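Local coordinates for protein phosphomethylpyrimidine kinase (PDB 2PB9) that probably makes and phosphorylates hydroxymethylpyrimidine phosphate and, through the ThiN-type C-terminal domain described here, probably joins the resulting pyrophosphate to thiazole phosphate as thiamine phosphate, at residues G32-S38 with R93-I98; Y122-P128 with T138-I143; I111-F117 with K182-L186. One frame throughout, in Å; residues are numbered along the deposited sequence.

Interaction 1. Residues G32-S38 with R93-I98; sequences GTNFVYS and RSAINI
Strands 35-38 and 94-98, both extended, run antiparallel, their axes 4.8 Å apart at 161°. Phe-35, Tyr-37, Ser-94 and Ile-96 point to one face of the sheet, Val-36 and Ala-95 to the other. Phe-35/Ile-96 (CA-CA 4.5 Å) and Tyr-37/Ser-94 (CA-CA 4.3 Å) are non-hydrogen-bonded pairs. Between them Val-36 CA and Ala-95 CA, 5.5 Å apart, belong to a hydrogen-bonded pair. Val-36 N lies 3.1 Å from Ala-95 O, and Ala-95 N 3.2 Å from Val-36 O. Val-36 O also accepts Ser-94 OG (3.0 Å; Ser-94 chi1 t). Ser-38 N reaches Arg-93 O at 2.6 Å. The pair lies in the middle of the mixed sheet of the ThiN-type domain: Tyr-37 makes a backbone bond to Ala-51 and Ser-94 to Gly-173, and Val-179 of helix 176-185 packs on Phe-35 and Ile-96. The other end frays into side-chain bonds: Asn-97 N to Asn-34 O is weak (3.5 Å), Asn-34 N bonds Asn-97 OD1 (3.2 Å), and Thr-33 OG1 donates to Asn-97 O (2.9 Å). Asn-97, chi1 p, spends ND2 on Gly-32 O (3.2 Å). A phosphate ion, probably from the crystallisation liquor, lies beside Asn-34. Phe-35, chi1 t, sets CD2 4.0 Å from Ile-96 CB.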
loop_
_atom_site.group_PDB
_atom_site.type_symbol
_atom_site.label_atom_id
_atom_site.label_comp_id
_atom_site.label_asym_id
_atom_site.label_seq_id
_atom_site.Cartn_x
_atom_site.Cartn_y
_atom_site.Cartn_z
ATOM N N GLY A 32 -6.366 10.231 17.460
ATOM C CA GLY A 32 -6.325 11.215 18.526
ATOM C C GLY A 32 -5.084 12.090 18.499
ATOM O O GLY A 32 -4.063 11.741 17.905
ATOM N N THR A 33 -5.173 13.245 19.139
ATOM C CA THR A 33 -4.038 14.137 19.189
ATOM C C THR A 33 -3.410 14.130 20.583
ATOM O O THR A 33 -4.109 14.174 21.604
ATOM C CB THR A 33 -4.438 15.589 18.805
ATOM O OG1 THR A 33 -4.653 15.659 17.391
ATOM C CG2 THR A 33 -3.335 16.591 19.203
ATOM N N ASN A 34 -2.087 14.037 20.609
ATOM C CA ASN A 34 -1.360 14.075 21.852
ATOM C C ASN A 34 -0.429 15.286 21.770
ATOM O O ASN A 34 0.128 15.595 20.716
ATOM C CB ASN A 34 -0.576 12.780 22.066
ATOM C CG ASN A 34 -0.459 12.414 23.540
ATOM O OD1 ASN A 34 -0.254 11.255 23.881
ATOM N ND2 ASN A 34 -0.593 13.404 24.417
ATOM N N PHE A 35 -0.289 15.977 22.891
ATOM C CA PHE A 35 0.531 17.173 22.984
ATOM C C PHE A 35 1.547 16.857 24.081
ATOM O O PHE A 35 1.169 16.534 25.214
ATOM C CB PHE A 35 -0.391 18.338 23.366
ATOM C CG PHE A 35 0.202 19.700 23.162
ATOM C CD1 PHE A 35 -0.585 20.838 23.353
ATOM C CD2 PHE A 35 1.543 19.864 22.821
ATOM C CE1 PHE A 35 -0.049 22.123 23.213
ATOM C CE2 PHE A 35 2.094 21.143 22.678
ATOM C CZ PHE A 35 1.293 22.274 22.877
ATOM N N VAL A 36 2.834 16.923 23.751
ATOM C CA VAL A 36 3.852 16.596 24.743
ATOM C C VAL A 36 4.863 17.677 25.060
ATOM O O VAL A 36 5.057 18.628 24.300
ATOM C CB VAL A 36 4.658 15.322 24.360
ATOM C CG1 VAL A 36 3.722 14.162 24.168
ATOM C CG2 VAL A 36 5.500 15.573 23.107
ATOM N N TYR A 37 5.503 17.501 26.208
ATOM C CA TYR A 37 6.530 18.407 26.686
ATOM C C TYR A 37 7.499 17.549 27.490
ATOM O O TYR A 37 7.166 17.024 28.553
ATOM C CB TYR A 37 5.913 19.495 27.549
ATOM C CG TYR A 37 6.844 20.647 27.845
ATOM C CD1 TYR A 37 8.048 20.801 27.152
ATOM C CD2 TYR A 37 6.508 21.602 28.811
ATOM C CE1 TYR A 37 8.895 21.871 27.413
ATOM C CE2 TYR A 37 7.343 22.676 29.077
ATOM C CZ TYR A 37 8.531 22.803 28.378
ATOM O OH TYR A 37 9.340 23.873 28.647
ATOM N N SER A 38 8.700 17.403 26.950
ATOM C CA SER A 38 9.728 16.579 27.553
ATOM C C SER A 38 10.582 17.273 28.599
ATOM O O SER A 38 10.577 18.499 28.720
ATOM C CB SER A 38 10.636 16.039 26.446
ATOM O OG SER A 38 11.784 15.427 26.983
ATOM N N ARG A 93 11.570 20.473 23.079
ATOM C CA ARG A 93 10.991 19.357 23.802
ATOM C C ARG A 93 9.484 19.346 23.874
ATOM O O ARG A 93 8.900 18.742 24.772
ATOM C CB ARG A 93 11.566 19.275 25.208
ATOM C CG ARG A 93 12.023 20.582 25.778
ATOM C CD ARG A 93 13.388 20.380 26.383
ATOM N NE ARG A 93 13.623 21.306 27.476
ATOM C CZ ARG A 93 12.938 21.314 28.612
ATOM N NH1 ARG A 93 11.965 20.437 28.814
ATOM N NH2 ARG A 93 13.227 22.208 29.545
ATOM N N SER A 94 8.854 20.020 22.922
ATOM C CA SER A 94 7.407 20.050 22.851
ATOM C C SER A 94 7.047 19.706 21.417
ATOM O O SER A 94 7.844 19.916 20.498
ATOM C CB SER A 94 6.868 21.436 23.202
ATOM O OG SER A 94 5.447 21.419 23.250
ATOM N N ALA A 95 5.851 19.162 21.231
ATOM C CA ALA A 95 5.384 18.796 19.902
ATOM C C ALA A 95 3.911 18.444 19.985
ATOM O O ALA A 95 3.349 18.358 21.075
ATOM C CB ALA A 95 6.185 17.596 19.366
ATOM N N ILE A 96 3.293 18.250 18.828
ATOM C CA ILE A 96 1.887 17.877 18.759
ATOM C C ILE A 96 1.591 17.256 17.398
ATOM O O ILE A 96 2.130 17.688 16.374
ATOM C CB ILE A 96 0.958 19.098 18.976
ATOM C CG1 ILE A 96 -0.491 18.636 19.055
ATOM C CG2 ILE A 96 1.098 20.091 17.830
ATOM C CD1 ILE A 96 -1.446 19.744 19.418
ATOM N N ASN A 97 0.765 16.222 17.375
ATOM C CA ASN A 97 0.448 15.620 16.097
ATOM C C ASN A 97 -0.987 15.946 15.707
ATOM O O ASN A 97 -1.922 15.792 16.503
ATOM C CB ASN A 97 0.675 14.095 16.107
ATOM C CG ASN A 97 -0.261 13.352 17.052
ATOM O OD1 ASN A 97 -0.015 13.274 18.256
ATOM N ND2 ASN A 97 -1.341 12.798 16.505
ATOM N N ILE A 98 -1.147 16.429 14.482
ATOM C CA ILE A 98 -2.462 16.762 13.986
ATOM C C ILE A 98 -2.738 16.029 12.691
ATOM O O ILE A 98 -1.828 15.511 12.046
ATOM C CB ILE A 98 -2.604 18.267 13.754
ATOM C CG1 ILE A 98 -1.502 18.760 12.819
ATOM C CG2 ILE A 98 -2.525 18.997 15.083
ATOM C CD1 ILE A 98 -1.628 20.243 12.461
#

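Interaction 2. Residues Y122-P128 with T138-I143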
loop_
_atom_site.group_PDB
_atom_site.type_symbol
_atom_site.label_atom_id
_atom_site.label_comp_id
_atom_site.label_asym_id
_atom_site.label_seq_id
_atom_site.Cartn_x
_atom_site.Cartn_y
_atom_site.Cartn_z
ATOM N N TYR A 122 9.169 12.596 5.680
ATOM C CA TYR A 122 9.803 11.305 5.496
ATOM C C TYR A 122 8.761 10.374 4.907
ATOM O O TYR A 122 7.570 10.529 5.161
ATOM C CB TYR A 122 10.359 10.768 6.820
ATOM C CG TYR A 122 9.342 10.392 7.873
ATOM C CD1 TYR A 122 8.525 9.278 7.712
ATOM C CD2 TYR A 122 9.271 11.091 9.080
ATOM C CE1 TYR A 122 7.673 8.860 8.729
ATOM C CE2 TYR A 122 8.420 10.674 10.107
ATOM C CZ TYR A 122 7.630 9.554 9.923
ATOM O OH TYR A 122 6.833 9.088 10.940
ATOM N N ASP A 123 9.215 9.431 4.091
ATOM C CA ASP A 123 8.324 8.480 3.451
ATOM C C ASP A 123 8.762 7.084 3.840
ATOM O O ASP A 123 9.886 6.681 3.559
ATOM C CB ASP A 123 8.374 8.664 1.929
ATOM C CG ASP A 123 7.466 7.698 1.189
ATOM O OD1 ASP A 123 6.514 7.165 1.795
ATOM O OD2 ASP A 123 7.699 7.481 -0.014
ATOM N N ARG A 124 7.867 6.357 4.496
ATOM C CA ARG A 124 8.149 5.007 4.948
ATOM C C ARG A 124 8.445 4.054 3.792
ATOM O O ARG A 124 9.022 2.978 3.998
ATOM C CB ARG A 124 6.969 4.488 5.777
ATOM C CG ARG A 124 6.842 5.164 7.128
ATOM C CD ARG A 124 5.494 4.917 7.799
ATOM N NE ARG A 124 5.490 5.467 9.154
ATOM C CZ ARG A 124 4.407 5.651 9.908
ATOM N NH1 ARG A 124 3.196 5.332 9.452
ATOM N NH2 ARG A 124 4.545 6.167 11.126
ATOM N N ARG A 125 8.052 4.440 2.582
ATOM C CA ARG A 125 8.308 3.593 1.428
ATOM C C ARG A 125 9.797 3.581 1.111
ATOM O O ARG A 125 10.300 2.661 0.467
ATOM C CB ARG A 125 7.510 4.070 0.213
ATOM C CG ARG A 125 6.124 3.463 0.123
ATOM C CD ARG A 125 5.405 3.931 -1.128
ATOM N NE ARG A 125 5.406 5.385 -1.195
ATOM C CZ ARG A 125 4.759 6.109 -2.104
ATOM N NH1 ARG A 125 4.039 5.523 -3.056
ATOM N NH2 ARG A 125 4.829 7.434 -2.052
ATOM N N GLU A 126 10.506 4.600 1.581
ATOM C CA GLU A 126 11.941 4.690 1.336
ATOM C C GLU A 126 12.718 4.157 2.543
ATOM O O GLU A 126 13.929 4.360 2.666
ATOM C CB GLU A 126 12.319 6.144 1.035
ATOM C CG GLU A 126 11.393 6.791 -0.001
ATOM C CD GLU A 126 11.889 8.135 -0.503
ATOM O OE1 GLU A 126 12.913 8.166 -1.215
ATOM O OE2 GLU A 126 11.253 9.163 -0.191
ATOM N N GLU A 127 12.006 3.451 3.417
ATOM C CA GLU A 127 12.597 2.893 4.621
ATOM C C GLU A 127 13.242 1.517 4.442
ATOM O O GLU A 127 12.646 0.590 3.895
ATOM C CB GLU A 127 11.543 2.839 5.730
ATOM C CG GLU A 127 11.947 2.078 6.985
ATOM C CD GLU A 127 10.889 2.150 8.102
ATOM O OE1 GLU A 127 9.677 2.316 7.794
ATOM O OE2 GLU A 127 11.265 2.021 9.297
ATOM N N PRO A 128 14.493 1.385 4.897
ATOM C CA PRO A 128 15.244 0.137 4.809
ATOM C C PRO A 128 14.473 -0.958 5.518
ATOM O O PRO A 128 14.108 -0.818 6.687
ATOM C CB PRO A 128 16.547 0.476 5.517
ATOM C CG PRO A 128 16.729 1.930 5.178
ATOM C CD PRO A 128 15.349 2.475 5.404
ATOM N N THR A 138 11.303 2.805 13.605
ATOM C CA THR A 138 10.708 3.596 12.525
ATOM C C THR A 138 10.444 5.069 12.831
ATOM O O THR A 138 10.739 5.934 12.002
ATOM C CB THR A 138 9.374 2.976 12.048
ATOM O OG1 THR A 138 9.637 1.769 11.326
ATOM C CG2 THR A 138 8.633 3.945 11.148
ATOM N N ILE A 139 9.871 5.365 13.993
ATOM C CA ILE A 139 9.599 6.758 14.312
ATOM C C ILE A 139 10.911 7.536 14.326
ATOM O O ILE A 139 11.027 8.586 13.688
ATOM C CB ILE A 139 8.868 6.902 15.653
ATOM C CG1 ILE A 139 7.542 6.130 15.581
ATOM C CG2 ILE A 139 8.607 8.374 15.947
ATOM C CD1 ILE A 139 6.707 6.160 16.846
ATOM N N PRO A 140 11.922 7.030 15.050
ATOM C CA PRO A 140 13.192 7.762 15.065
ATOM C C PRO A 140 13.793 7.855 13.662
ATOM O O PRO A 140 14.325 8.898 13.281
ATOM C CB PRO A 140 14.047 6.964 16.047
ATOM C CG PRO A 140 13.415 5.599 16.049
ATOM C CD PRO A 140 11.952 5.894 15.983
ATOM N N TRP A 141 13.696 6.777 12.888
ATOM C CA TRP A 141 14.207 6.784 11.522
ATOM C C TRP A 141 13.576 7.936 10.738
ATOM O O TRP A 141 14.265 8.697 10.046
ATOM C CB TRP A 141 13.867 5.486 10.798
ATOM C CG TRP A 141 14.244 5.547 9.346
ATOM C CD1 TRP A 141 15.474 5.293 8.811
ATOM C CD2 TRP A 141 13.403 5.941 8.247
ATOM N NE1 TRP A 141 15.452 5.505 7.455
ATOM C CE2 TRP A 141 14.196 5.902 7.081
ATOM C CE3 TRP A 141 12.058 6.325 8.138
ATOM C CZ2 TRP A 141 13.691 6.231 5.814
ATOM C CZ3 TRP A 141 11.553 6.656 6.874
ATOM C CH2 TRP A 141 12.373 6.605 5.730
ATOM N N GLY A 142 12.258 8.046 10.838
ATOM C CA GLY A 142 11.557 9.098 10.137
ATOM C C GLY A 142 12.053 10.482 10.504
ATOM O O GLY A 142 12.392 11.272 9.620
ATOM N N ILE A 143 12.105 10.771 11.805
ATOM C CA ILE A 143 12.547 12.073 12.299
ATOM C C ILE A 143 13.924 12.464 11.762
ATOM O O ILE A 143 14.131 13.593 11.333
ATOM C CB ILE A 143 12.569 12.107 13.858
ATOM C CG1 ILE A 143 11.178 11.775 14.413
ATOM C CG2 ILE A 143 13.000 13.493 14.356
ATOM C CD1 ILE A 143 10.068 12.695 13.949
#
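From Tyr-122 the chain leaves strand 118-121 extended, turns through a short 3-10 segment at Arg-124 and Arg-125, and straightens again to Pro-128, the N-cap of helix 129-133. Two backbone bonds close the turn, Glu-126 N to Asp-123 O (2.9 Å) and Glu-127 N to Arg-124 O (3.1 Å). Opposing it is the first part of helix 138-149, with Gly-142 N to Thr-138 O 2.9 Å and Ile-143 N to Ile-139 O 3.1 Å. The backbones come closest at Tyr-122 and Gly-142, CA-CA 5.4 Å, and stand 8.1 Å apart between the CA atoms of Glu-127 and Trp-141. Gly-142 makes the close end possible: its CA sits over the Tyr-122 ring, 3.4 Å from the centroid, in a CH-pi contact, and a CB there would run into Tyr-122 CE2. This is loop-on-helix packing after the outermost strand of the main sheet within this chain, whose neighbouring strand 154-159 supplies His-159 to meet the Tyr-122 ring. Trp-141, chi1 t, lays its indole along the turn. Glu-127 CB stands over the six-membered ring, 3.9 Å from its centroid; Asp-123 O faces the ring edge, 3.3 Å from Trp-141 CH2; Tyr-122 CD1 is 4.1 Å from Trp-141 CZ3. One hydrogen bond joins the segments, Thr-138 OG1 to Glu-127 OE2 at 2.6 Å. Toward the assembly, Asp-123 and Arg-125 form reciprocal salt bridges with Arg-125 and Asp-123 of a second subunit, whose Arg-102 also bonds Glu-126 O.

Interaction 3. Residues I111-F117 with K182-L186; sequences IAQERGF and KIKML
A Schellman motif ends helix 102-114, and the side chains around this helix end pack against the last turn of helix 176-185 with no hydrogen bond between the segments. Ile-111 (chi1 m, chi2 t) is still helical and points toward the partner; Ile-111 CD1 lies 3.6 Å from Met-185 O and 3.9 Å from Leu-186 CA, and Ile-111 CG2 4.2 Å from Met-185 SE. Ala-112 O accepts Phe-117 N and Gln-113 O, weakly, Gly-116 N, the two bonds of the motif. Arg-115 (chi1 and chi2 m) brings CG to 3.6 Å from Met-185 SE, which also sits over one face of the guanidinium. Gly-116, phi 52°, psi 81°, ends the helix as C-prime residue and turns the chain away. Phe-117, extended with chi1 p, turns its ring back into the contact, CE2 4.3 Å from Lys-182 CD. Met-185, present as selenomethionine with chi1 m and chi2 t, directs its SE at the edge of this ring, 4.2 Å from Phe-117 CE2.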
loop_
_atom_site.group_PDB
_atom_site.type_symbol
_atom_site.label_atom_id
_atom_site.label_comp_id
_atom_site.label_asym_id
_atom_site.label_seq_id
_atom_site.Cartn_x
_atom_site.Cartn_y
_atom_site.Cartn_z
ATOM N N ILE A 111 1.725 29.123 4.987
ATOM C CA ILE A 111 2.052 29.855 6.208
ATOM C C ILE A 111 3.527 29.774 6.552
ATOM O O ILE A 111 4.121 30.760 6.982
ATOM C CB ILE A 111 1.247 29.332 7.404
ATOM C CG1 ILE A 111 -0.211 29.757 7.252
ATOM C CG2 ILE A 111 1.845 29.843 8.710
ATOM C CD1 ILE A 111 -1.105 29.241 8.342
ATOM N N ALA A 112 4.115 28.594 6.391
ATOM C CA ALA A 112 5.531 28.437 6.675
ATOM C C ALA A 112 6.241 29.416 5.752
ATOM O O ALA A 112 7.183 30.094 6.160
ATOM C CB ALA A 112 5.987 27.009 6.386
ATOM N N GLN A 113 5.766 29.489 4.509
ATOM C CA GLN A 113 6.338 30.384 3.511
ATOM C C GLN A 113 6.280 31.805 4.054
ATOM O O GLN A 113 7.291 32.512 4.090
ATOM C CB GLN A 113 5.555 30.279 2.201
ATOM N N GLU A 114 5.088 32.211 4.475
ATOM C CA GLU A 114 4.871 33.537 5.043
ATOM C C GLU A 114 5.714 33.751 6.305
ATOM O O GLU A 114 6.764 34.385 6.248
ATOM C CB GLU A 114 3.390 33.729 5.384
ATOM C CG GLU A 114 2.496 34.021 4.195
ATOM C CD GLU A 114 1.020 33.936 4.550
ATOM O OE1 GLU A 114 0.654 34.326 5.689
ATOM O OE2 GLU A 114 0.229 33.487 3.687
ATOM N N ARG A 115 5.251 33.218 7.437
ATOM C CA ARG A 115 5.956 33.361 8.712
ATOM C C ARG A 115 7.383 32.820 8.637
ATOM O O ARG A 115 8.100 32.799 9.634
ATOM C CB ARG A 115 5.192 32.641 9.820
ATOM C CG ARG A 115 3.776 33.150 10.054
ATOM C CD ARG A 115 3.744 34.456 10.844
ATOM N NE ARG A 115 2.474 34.620 11.575
ATOM C CZ ARG A 115 1.260 34.540 11.011
ATOM N NH1 ARG A 115 1.147 34.298 9.700
ATOM N NH2 ARG A 115 0.157 34.697 11.749
ATOM N N GLY A 116 7.773 32.366 7.450
ATOM C CA GLY A 116 9.118 31.864 7.229
ATOM C C GLY A 116 9.706 30.802 8.140
ATOM O O GLY A 116 10.459 31.122 9.060
ATOM N N PHE A 117 9.360 29.540 7.894
ATOM C CA PHE A 117 9.910 28.430 8.664
ATOM C C PHE A 117 9.816 27.111 7.901
ATOM O O PHE A 117 8.880 26.878 7.138
ATOM C CB PHE A 117 9.270 28.324 10.061
ATOM C CG PHE A 117 7.773 28.284 10.064
ATOM C CD1 PHE A 117 7.087 27.178 9.579
ATOM C CD2 PHE A 117 7.045 29.349 10.596
ATOM C CE1 PHE A 117 5.694 27.132 9.625
ATOM C CE2 PHE A 117 5.655 29.315 10.647
ATOM C CZ PHE A 117 4.976 28.205 10.161
ATOM N N LYS A 182 1.831 28.048 16.722
ATOM C CA LYS A 182 1.858 27.667 15.312
ATOM C C LYS A 182 0.463 27.184 14.934
ATOM O O LYS A 182 -0.036 27.455 13.845
ATOM C CB LYS A 182 2.846 26.520 15.068
ATOM C CG LYS A 182 4.269 26.760 15.505
ATOM C CD LYS A 182 5.110 27.311 14.385
ATOM C CE LYS A 182 6.532 27.583 14.854
ATOM N NZ LYS A 182 6.568 28.577 15.977
ATOM N N ILE A 183 -0.159 26.448 15.846
ATOM C CA ILE A 183 -1.488 25.915 15.605
ATOM C C ILE A 183 -2.483 27.049 15.434
ATOM O O ILE A 183 -3.321 27.027 14.527
ATOM C CB ILE A 183 -1.934 25.003 16.767
ATOM C CG1 ILE A 183 -0.991 23.802 16.862
ATOM C CG2 ILE A 183 -3.373 24.543 16.560
ATOM C CD1 ILE A 183 -0.934 22.955 15.599
ATOM N N LYS A 184 -2.387 28.041 16.313
ATOM C CA LYS A 184 -3.270 29.195 16.252
ATOM C C LYS A 184 -3.204 29.808 14.853
ATOM O O LYS A 184 -4.240 30.141 14.269
ATOM C CB LYS A 184 -2.870 30.218 17.321
ATOM C CG LYS A 184 -3.382 29.888 18.739
ATOM C CD LYS A 184 -2.685 30.744 19.798
ATOM C CE LYS A 184 -3.661 31.358 20.803
ATOM N NZ LYS A 184 -4.473 30.345 21.526
HETATM N N MSE A 185 -1.991 29.935 14.316
HETATM C CA MSE A 185 -1.785 30.494 12.978
HETATM C C MSE A 185 -2.549 29.682 11.943
HETATM O O MSE A 185 -3.218 30.229 11.058
HETATM C CB MSE A 185 -0.305 30.453 12.592
HETATM C CG MSE A 185 0.601 31.436 13.293
HETATM SE SE MSE A 185 2.442 31.176 12.691
HETATM C CE MSE A 185 3.247 30.673 14.390
ATOM N N LEU A 186 -2.424 28.365 12.067
ATOM C CA LEU A 186 -3.059 27.419 11.159
ATOM C C LEU A 186 -4.547 27.682 10.980
ATOM O O LEU A 186 -5.180 27.124 10.089
ATOM C CB LEU A 186 -2.839 25.995 11.668
ATOM C CG LEU A 186 -3.129 24.868 10.683
ATOM C CD1 LEU A 186 -2.320 25.080 9.414
ATOM C CD2 LEU A 186 -2.783 23.536 11.322
#

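How the interactions relate
Interaction 1 is core, about 4 Å from the centre of the chain (centre to centre); interactions 2 and 3 lie 15 and 16 Å out, the one partly buried and turned to other subunits, the other on the surface. Chemistry follows place: strand pairing with side-chain hydrogen bonds in the middle, indole packing plus one hydrogen bond in 2, mostly apolar and selenium contacts with no hydrogen bond across in 3. Interactions 1 and 3 touch: Ile-183 CD1 of helix 176-185 lies 4.2 Å from Ile-98 CD1 of strand 94-98, and the same helix meets the end of helix 102-114, which follows that strand. Interaction 2 touches neither; its nearest atoms are about 8 Å from interaction 1.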